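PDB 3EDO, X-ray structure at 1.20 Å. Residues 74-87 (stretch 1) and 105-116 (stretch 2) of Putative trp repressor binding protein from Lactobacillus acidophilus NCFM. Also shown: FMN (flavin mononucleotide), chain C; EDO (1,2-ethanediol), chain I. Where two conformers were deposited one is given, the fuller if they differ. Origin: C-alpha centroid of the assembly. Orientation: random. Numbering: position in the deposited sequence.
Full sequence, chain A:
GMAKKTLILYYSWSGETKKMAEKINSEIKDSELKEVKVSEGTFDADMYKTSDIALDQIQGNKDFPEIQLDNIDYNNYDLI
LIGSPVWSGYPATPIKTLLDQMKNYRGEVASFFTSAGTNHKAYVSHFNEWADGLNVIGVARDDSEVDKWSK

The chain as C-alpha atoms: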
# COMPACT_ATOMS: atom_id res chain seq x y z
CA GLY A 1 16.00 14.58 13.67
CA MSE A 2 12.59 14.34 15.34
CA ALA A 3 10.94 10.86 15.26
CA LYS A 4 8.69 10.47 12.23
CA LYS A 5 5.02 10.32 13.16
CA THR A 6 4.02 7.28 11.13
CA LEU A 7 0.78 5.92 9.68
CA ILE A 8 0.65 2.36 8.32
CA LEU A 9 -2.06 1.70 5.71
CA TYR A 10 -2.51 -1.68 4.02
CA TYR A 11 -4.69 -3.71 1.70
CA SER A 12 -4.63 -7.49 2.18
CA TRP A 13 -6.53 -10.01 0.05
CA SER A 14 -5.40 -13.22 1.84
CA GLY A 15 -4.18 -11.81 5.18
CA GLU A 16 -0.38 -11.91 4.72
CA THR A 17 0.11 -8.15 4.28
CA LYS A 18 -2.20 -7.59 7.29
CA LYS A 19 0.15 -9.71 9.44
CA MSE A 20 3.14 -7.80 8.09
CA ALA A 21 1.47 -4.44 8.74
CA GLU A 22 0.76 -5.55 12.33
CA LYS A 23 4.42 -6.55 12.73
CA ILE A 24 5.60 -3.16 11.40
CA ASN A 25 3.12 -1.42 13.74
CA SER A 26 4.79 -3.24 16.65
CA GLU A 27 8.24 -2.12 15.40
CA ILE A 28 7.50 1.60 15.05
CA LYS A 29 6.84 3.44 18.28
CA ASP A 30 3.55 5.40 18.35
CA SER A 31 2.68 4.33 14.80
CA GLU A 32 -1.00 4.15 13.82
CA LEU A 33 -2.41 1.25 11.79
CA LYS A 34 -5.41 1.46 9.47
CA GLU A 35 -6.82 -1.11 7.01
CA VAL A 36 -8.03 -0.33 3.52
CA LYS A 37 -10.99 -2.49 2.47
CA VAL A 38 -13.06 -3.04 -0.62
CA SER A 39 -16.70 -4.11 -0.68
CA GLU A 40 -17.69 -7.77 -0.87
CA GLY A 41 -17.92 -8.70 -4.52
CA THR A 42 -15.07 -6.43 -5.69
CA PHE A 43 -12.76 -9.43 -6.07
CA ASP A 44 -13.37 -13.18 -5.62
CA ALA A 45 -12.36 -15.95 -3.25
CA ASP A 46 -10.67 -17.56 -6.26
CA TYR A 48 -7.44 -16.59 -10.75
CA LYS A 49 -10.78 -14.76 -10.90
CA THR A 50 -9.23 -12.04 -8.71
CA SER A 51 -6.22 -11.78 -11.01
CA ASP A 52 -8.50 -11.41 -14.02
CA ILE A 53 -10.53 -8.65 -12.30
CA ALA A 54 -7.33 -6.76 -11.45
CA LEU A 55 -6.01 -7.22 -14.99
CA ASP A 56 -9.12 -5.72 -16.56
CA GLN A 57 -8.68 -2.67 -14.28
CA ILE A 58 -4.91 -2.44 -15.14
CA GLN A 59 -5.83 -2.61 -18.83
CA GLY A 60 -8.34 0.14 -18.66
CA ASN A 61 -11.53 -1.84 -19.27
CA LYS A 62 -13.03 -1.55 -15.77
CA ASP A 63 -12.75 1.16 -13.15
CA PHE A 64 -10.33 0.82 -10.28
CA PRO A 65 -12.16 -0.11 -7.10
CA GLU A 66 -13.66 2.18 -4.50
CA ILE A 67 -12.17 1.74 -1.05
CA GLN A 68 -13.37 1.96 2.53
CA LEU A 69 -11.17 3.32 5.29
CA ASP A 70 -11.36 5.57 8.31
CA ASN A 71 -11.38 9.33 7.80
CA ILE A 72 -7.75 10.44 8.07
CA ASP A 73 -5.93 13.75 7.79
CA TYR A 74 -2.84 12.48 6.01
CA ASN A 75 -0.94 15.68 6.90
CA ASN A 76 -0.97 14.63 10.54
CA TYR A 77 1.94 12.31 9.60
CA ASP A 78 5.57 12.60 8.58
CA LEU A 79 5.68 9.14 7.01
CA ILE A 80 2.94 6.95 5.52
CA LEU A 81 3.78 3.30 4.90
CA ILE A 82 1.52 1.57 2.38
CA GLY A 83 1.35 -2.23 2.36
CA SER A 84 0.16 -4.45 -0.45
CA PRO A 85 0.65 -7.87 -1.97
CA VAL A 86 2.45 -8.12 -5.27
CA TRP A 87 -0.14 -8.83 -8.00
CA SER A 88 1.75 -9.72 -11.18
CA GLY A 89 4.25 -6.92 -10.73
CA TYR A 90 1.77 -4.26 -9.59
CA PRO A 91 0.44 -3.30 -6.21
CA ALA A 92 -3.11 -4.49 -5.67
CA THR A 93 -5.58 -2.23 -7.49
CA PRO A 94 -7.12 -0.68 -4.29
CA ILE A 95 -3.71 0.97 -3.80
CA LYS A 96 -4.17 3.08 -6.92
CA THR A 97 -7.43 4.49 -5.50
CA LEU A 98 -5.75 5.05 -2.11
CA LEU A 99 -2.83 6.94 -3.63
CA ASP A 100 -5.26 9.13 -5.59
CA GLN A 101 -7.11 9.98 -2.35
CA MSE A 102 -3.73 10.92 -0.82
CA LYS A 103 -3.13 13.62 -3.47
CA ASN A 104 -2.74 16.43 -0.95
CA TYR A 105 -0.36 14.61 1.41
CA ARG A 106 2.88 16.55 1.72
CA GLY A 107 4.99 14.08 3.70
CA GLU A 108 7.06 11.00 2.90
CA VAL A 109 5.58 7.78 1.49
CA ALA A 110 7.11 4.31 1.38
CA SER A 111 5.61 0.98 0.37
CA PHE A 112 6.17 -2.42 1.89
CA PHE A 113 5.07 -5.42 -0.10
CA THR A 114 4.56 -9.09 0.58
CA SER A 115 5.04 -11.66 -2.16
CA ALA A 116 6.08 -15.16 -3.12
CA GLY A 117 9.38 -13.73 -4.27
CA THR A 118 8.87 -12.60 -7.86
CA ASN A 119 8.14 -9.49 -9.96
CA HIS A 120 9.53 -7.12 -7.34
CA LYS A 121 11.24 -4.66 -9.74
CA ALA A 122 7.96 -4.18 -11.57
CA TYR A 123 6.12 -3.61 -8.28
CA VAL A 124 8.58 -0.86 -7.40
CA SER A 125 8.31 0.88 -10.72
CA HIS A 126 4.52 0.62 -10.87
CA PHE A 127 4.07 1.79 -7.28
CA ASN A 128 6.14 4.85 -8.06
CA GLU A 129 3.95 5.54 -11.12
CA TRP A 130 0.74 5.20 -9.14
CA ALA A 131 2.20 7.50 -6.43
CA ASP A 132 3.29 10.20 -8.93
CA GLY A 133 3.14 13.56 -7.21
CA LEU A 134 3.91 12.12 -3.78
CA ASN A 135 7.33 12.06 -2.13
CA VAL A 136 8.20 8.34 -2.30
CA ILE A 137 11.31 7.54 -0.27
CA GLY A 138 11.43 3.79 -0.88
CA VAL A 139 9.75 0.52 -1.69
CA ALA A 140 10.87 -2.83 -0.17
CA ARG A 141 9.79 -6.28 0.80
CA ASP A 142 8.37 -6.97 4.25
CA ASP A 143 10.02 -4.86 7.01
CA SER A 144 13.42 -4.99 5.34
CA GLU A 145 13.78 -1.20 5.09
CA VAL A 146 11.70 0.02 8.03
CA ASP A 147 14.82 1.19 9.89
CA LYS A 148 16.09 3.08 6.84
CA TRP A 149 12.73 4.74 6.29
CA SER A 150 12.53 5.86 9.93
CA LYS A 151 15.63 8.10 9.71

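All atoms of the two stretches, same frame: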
# COMPACT_ATOMS: atom_id res chain seq x y z
N TYR A 74 -4.16 13.02 6.32
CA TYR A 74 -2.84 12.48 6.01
C TYR A 74 -1.70 13.39 6.45
O TYR A 74 -0.63 12.91 6.76
CB TYR A 74 -2.72 12.16 4.51
CG TYR A 74 -3.73 11.11 4.06
CD1 TYR A 74 -3.72 9.82 4.59
CD2 TYR A 74 -4.72 11.40 3.14
CE1 TYR A 74 -4.65 8.87 4.22
CE2 TYR A 74 -5.68 10.44 2.79
CZ TYR A 74 -5.61 9.18 3.32
OH TYR A 74 -6.55 8.23 2.94
N ASN A 75 -1.95 14.71 6.46
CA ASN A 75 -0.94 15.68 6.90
C ASN A 75 -0.75 15.77 8.39
O ASN A 75 0.07 16.56 8.84
CB ASN A 75 -1.20 17.03 6.24
CG ASN A 75 -0.94 16.99 4.77
OD1 ASN A 75 0.12 16.51 4.33
ND2 ASN A 75 -1.92 17.40 3.98
N ASN A 76 -1.37 14.86 9.15
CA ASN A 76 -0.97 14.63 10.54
C ASN A 76 0.30 13.79 10.67
O ASN A 76 0.83 13.62 11.77
CB ASN A 76 -2.07 13.90 11.34
CG ASN A 76 -3.25 14.77 11.66
OD1 ASN A 76 -3.12 15.99 11.73
ND2 ASN A 76 -4.38 14.16 11.92
N TYR A 77 0.81 13.24 9.56
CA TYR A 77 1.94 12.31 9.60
C TYR A 77 3.14 12.81 8.83
O TYR A 77 3.00 13.50 7.83
CB TYR A 77 1.48 10.94 9.04
CG TYR A 77 0.29 10.44 9.80
CD1 TYR A 77 0.45 9.76 11.00
CD2 TYR A 77 -0.99 10.66 9.34
CE1 TYR A 77 -0.65 9.33 11.74
CE2 TYR A 77 -2.10 10.22 10.08
CZ TYR A 77 -1.91 9.56 11.27
OH TYR A 77 -3.01 9.13 11.98
N ASP A 78 4.32 12.40 9.29
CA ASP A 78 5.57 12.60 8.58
C ASP A 78 5.86 11.54 7.54
O ASP A 78 6.54 11.79 6.55
CB ASP A 78 6.73 12.65 9.57
CG ASP A 78 6.57 13.76 10.58
OD1 ASP A 78 6.53 14.91 10.12
OD2 ASP A 78 6.44 13.46 11.78
N LEU A 79 5.40 10.32 7.82
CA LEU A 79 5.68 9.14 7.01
C LEU A 79 4.43 8.28 6.95
O LEU A 79 3.84 8.01 8.00
CB LEU A 79 6.82 8.36 7.63
CG LEU A 79 7.25 7.06 6.92
CD1 LEU A 79 7.74 7.31 5.52
CD2 LEU A 79 8.34 6.37 7.75
N ILE A 80 4.04 7.88 5.73
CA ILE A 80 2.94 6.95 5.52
C ILE A 80 3.50 5.74 4.80
O ILE A 80 4.10 5.86 3.73
CB ILE A 80 1.78 7.60 4.75
CG1 ILE A 80 1.23 8.78 5.59
CG2 ILE A 80 0.69 6.54 4.47
CD1 ILE A 80 0.09 9.54 4.91
N LEU A 81 3.37 4.59 5.45
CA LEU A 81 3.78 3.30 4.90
C LEU A 81 2.56 2.61 4.33
O LEU A 81 1.56 2.44 5.02
CB LEU A 81 4.42 2.44 6.02
CG LEU A 81 5.67 3.05 6.68
CD1 LEU A 81 6.26 2.08 7.65
CD2 LEU A 81 6.68 3.54 5.68
N ILE A 82 2.65 2.20 3.08
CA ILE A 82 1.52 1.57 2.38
C ILE A 82 1.90 0.12 2.06
O ILE A 82 2.87 -0.14 1.36
CB ILE A 82 1.20 2.31 1.09
CG1 ILE A 82 0.86 3.79 1.41
CG2 ILE A 82 0.09 1.60 0.32
CD1 ILE A 82 0.63 4.64 0.20
N GLY A 83 1.11 -0.80 2.58
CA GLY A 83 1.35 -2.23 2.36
C GLY A 83 0.40 -2.84 1.35
O GLY A 83 -0.80 -2.53 1.29
N SER A 84 0.95 -3.73 0.53
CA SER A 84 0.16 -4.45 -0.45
C SER A 84 0.83 -5.77 -0.77
O SER A 84 2.06 -5.90 -0.69
CB SER A 84 0.15 -3.63 -1.75
OG SER A 84 -0.54 -4.29 -2.83
N PRO A 85 0.04 -6.74 -1.25
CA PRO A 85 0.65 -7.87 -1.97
C PRO A 85 1.21 -7.42 -3.32
O PRO A 85 0.80 -6.38 -3.87
CB PRO A 85 -0.55 -8.82 -2.20
CG PRO A 85 -1.74 -7.88 -2.30
CD PRO A 85 -1.43 -6.82 -1.25
N VAL A 86 2.10 -8.23 -3.88
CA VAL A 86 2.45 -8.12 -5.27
C VAL A 86 1.43 -8.90 -6.08
O VAL A 86 1.23 -10.09 -5.87
CB VAL A 86 3.88 -8.66 -5.53
CG1 VAL A 86 4.21 -8.67 -7.02
CG2 VAL A 86 4.91 -7.87 -4.74
N TRP A 87 0.80 -8.22 -7.03
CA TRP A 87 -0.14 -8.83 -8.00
C TRP A 87 0.45 -8.67 -9.40
O TRP A 87 0.32 -7.62 -10.05
CB TRP A 87 -1.51 -8.16 -7.92
CG TRP A 87 -2.38 -8.61 -6.79
CD1 TRP A 87 -2.07 -9.50 -5.82
CD2 TRP A 87 -3.73 -8.19 -6.54
NE1 TRP A 87 -3.14 -9.68 -4.97
CE2 TRP A 87 -4.18 -8.90 -5.41
CE3 TRP A 87 -4.62 -7.34 -7.20
CZ2 TRP A 87 -5.49 -8.76 -4.91
CZ3 TRP A 87 -5.90 -7.20 -6.71
CH2 TRP A 87 -6.31 -7.89 -5.56
N TYR A 105 -1.31 14.96 0.36
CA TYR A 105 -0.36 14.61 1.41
C TYR A 105 1.01 15.13 1.06
O TYR A 105 1.54 14.83 -0.00
CB TYR A 105 -0.32 13.10 1.58
CG TYR A 105 0.75 12.63 2.54
CD1 TYR A 105 0.80 13.07 3.84
CD2 TYR A 105 1.75 11.74 2.12
CE1 TYR A 105 1.78 12.61 4.73
CE2 TYR A 105 2.72 11.28 2.98
CZ TYR A 105 2.74 11.74 4.28
OH TYR A 105 3.69 11.31 5.15
N ARG A 106 1.61 15.88 1.99
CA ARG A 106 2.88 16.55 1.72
C ARG A 106 4.11 15.84 2.27
O ARG A 106 5.22 16.24 2.01
CB ARG A 106 2.83 17.98 2.26
CG ARG A 106 1.80 18.83 1.53
CD ARG A 106 1.75 20.25 2.07
NE ARG A 106 1.41 20.27 3.49
CZ ARG A 106 0.20 20.46 3.99
NH1 ARG A 106 -0.85 20.68 3.21
NH2 ARG A 106 0.04 20.45 5.30
N GLY A 107 3.91 14.78 3.03
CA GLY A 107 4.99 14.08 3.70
C GLY A 107 5.62 12.97 2.87
O GLY A 107 5.47 12.90 1.66
N GLU A 108 6.37 12.11 3.54
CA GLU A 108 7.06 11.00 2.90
C GLU A 108 6.15 9.77 2.81
O GLU A 108 5.36 9.51 3.73
CB GLU A 108 8.31 10.64 3.73
CG GLU A 108 9.37 11.73 3.68
CD GLU A 108 10.57 11.44 4.51
OE1 GLU A 108 10.50 10.62 5.44
OE2 GLU A 108 11.63 12.06 4.25
N VAL A 109 6.30 9.02 1.72
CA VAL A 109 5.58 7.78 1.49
C VAL A 109 6.60 6.68 1.25
O VAL A 109 7.57 6.88 0.53
CB VAL A 109 4.69 7.92 0.22
CG1 VAL A 109 4.02 6.57 -0.12
CG2 VAL A 109 3.66 9.02 0.39
N ALA A 110 6.34 5.49 1.79
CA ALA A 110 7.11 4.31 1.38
C ALA A 110 6.12 3.17 1.26
O ALA A 110 5.06 3.20 1.87
CB ALA A 110 8.19 3.99 2.37
N SER A 111 6.46 2.17 0.45
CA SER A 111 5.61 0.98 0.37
C SER A 111 6.36 -0.26 0.76
O SER A 111 7.47 -0.50 0.31
CB SER A 111 5.04 0.82 -1.03
OG SER A 111 4.20 -0.35 -1.12
N PHE A 112 5.72 -1.07 1.60
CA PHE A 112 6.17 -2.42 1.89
C PHE A 112 5.26 -3.39 1.17
O PHE A 112 4.04 -3.22 1.13
CB PHE A 112 6.24 -2.74 3.40
CG PHE A 112 4.92 -2.62 4.16
CD1 PHE A 112 4.44 -1.39 4.55
CD2 PHE A 112 4.20 -3.76 4.49
CE1 PHE A 112 3.26 -1.28 5.27
CE2 PHE A 112 3.02 -3.67 5.22
CZ PHE A 112 2.55 -2.43 5.59
N PHE A 113 5.86 -4.42 0.58
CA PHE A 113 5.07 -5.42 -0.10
C PHE A 113 5.33 -6.79 0.52
O PHE A 113 6.42 -7.07 1.01
CB PHE A 113 5.31 -5.42 -1.63
CG PHE A 113 6.72 -5.64 -2.06
CD1 PHE A 113 7.23 -6.93 -2.21
CD2 PHE A 113 7.56 -4.58 -2.34
CE1 PHE A 113 8.52 -7.15 -2.60
CE2 PHE A 113 8.86 -4.81 -2.77
CZ PHE A 113 9.34 -6.10 -2.90
N THR A 114 4.34 -7.67 0.37
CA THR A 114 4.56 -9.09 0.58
C THR A 114 4.34 -9.81 -0.74
O THR A 114 3.62 -9.34 -1.63
CB THR A 114 3.71 -9.67 1.72
OG1 THR A 114 2.33 -9.78 1.33
CG2 THR A 114 3.86 -8.88 3.02
N SER A 115 5.00 -10.95 -0.88
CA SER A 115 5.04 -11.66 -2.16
C SER A 115 5.49 -13.09 -1.95
O SER A 115 5.88 -13.49 -0.86
CB SER A 115 6.01 -11.00 -3.13
OG SER A 115 7.35 -11.34 -2.72
N ALA A 116 5.45 -13.84 -3.03
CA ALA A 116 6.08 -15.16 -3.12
C ALA A 116 7.44 -15.07 -3.82
O ALA A 116 8.00 -16.07 -4.28
CB ALA A 116 5.14 -16.11 -3.86
N1 FMN C . 3.50 -13.29 -5.73
C2 FMN C . 4.66 -13.00 -6.34
O2 FMN C . 5.75 -13.27 -5.81
N3 FMN C . 4.66 -12.40 -7.57
C4 FMN C . 3.51 -12.12 -8.26
O4 FMN C . 3.60 -11.47 -9.33
C4A FMN C . 2.30 -12.46 -7.65
N5 FMN C . 1.09 -12.23 -8.29
C5A FMN C . -0.08 -12.48 -7.59
C6 FMN C . -1.30 -12.19 -8.20
C7 FMN C . -2.51 -12.42 -7.54
C7M FMN C . -3.79 -11.94 -8.14
C8 FMN C . -2.49 -13.00 -6.27
C8M FMN C . -3.76 -13.23 -5.47
C9 FMN C . -1.28 -13.26 -5.63
C9A FMN C . -0.06 -13.03 -6.29
N10 FMN C . 1.17 -13.30 -5.69
C10 FMN C . 2.33 -13.02 -6.36
C1' FMN C . 1.23 -13.80 -4.28
C2' FMN C . 1.05 -12.64 -3.30
O2' FMN C . 1.89 -11.53 -3.59
C3' FMN C . 1.37 -13.14 -1.88
O3' FMN C . 0.60 -14.31 -1.62
C4' FMN C . 1.07 -12.05 -0.83
O4' FMN C . 1.85 -12.27 0.32
C5' FMN C . -0.38 -12.06 -0.45
O5' FMN C . -0.66 -10.93 0.39
P FMN C . -2.12 -10.81 0.99
O1P FMN C . -2.38 -12.08 1.77
O2P FMN C . -3.13 -10.59 -0.11
O3P FMN C . -2.00 -9.62 1.94
C1 EDO I . 3.26 17.75 6.29
O1 EDO I . 3.83 18.26 7.53
C2 EDO I . 2.92 16.26 6.26
O2 EDO I . 4.11 15.53 6.55

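Parallel β-strands illustrate a simple economy: each strand lends alternate residues to its neighbour, and side-chain hydroxyls can add a second donor to carbonyls already in the ladder. Here the strand that begins at Leu-79 and strand 108-114 run side by side in the same direction. The ladder opens with Glu-108 N donating to Asp-78 O (3.0 Å) and Ile-80 N to Glu-108 O (2.9 Å). It continues through Ala-110 N to Ile-80 O (3.0 Å) and Ile-82 N to Ala-110 O (2.9 Å). At Ile-82 O the pattern strains: the bond from Phe-112 N (3.0 Å) is bent and weak, but Ser-111 OG also donates to this carbonyl, at 2.8 Å, so a small hydroxyl supplements the backbone. Beyond it, Ser-84 N reaches Phe-112 O (3.2 Å), Thr-114 N reaches Ser-84 O (3.1 Å) and Val-86 N reaches Thr-114 O (2.9 Å).

Before the strands begin, side chains take over. Asn-75 OD1 accepts from Arg-106 N at 2.8 Å, nearly straight, tying the 3-10 segment to the loop that precedes the second strand. Tyr-105, extended by its t rotamer, donates from OH to its own stretch, at Glu-108 O (2.8 Å), giving that carbonyl a second donor. Its ring face receives Ile-80 CD1, 3.5 Å from the ring centroid, so one aromatic residue serves both polar and apolar needs.

The two stretches bury 986 Å² between them, counting both sides, and Tyr-105 has the largest area covered by the other stretch (116 Å²). Gly-83 suits its place because its lack of a side chain lets Gly-83 CA sit over the face of the Phe-112 ring, 3.5 Å from the centroid; an ideal CB would come within 2.4 Å of Phe-112 CZ, a clash. On the same face, Leu-81 CD2 packs on Ala-110 CB (3.7 Å), while Ile-82 CD1 meets Val-109 CG1 (3.9 Å) on the other.

At the C-terminal end the flavin mononucleotide joins in: its O2' donates to Val-86 O (2.8 Å), and Thr-114 OG1 hydrogen-bonds its O4' (2.7 Å).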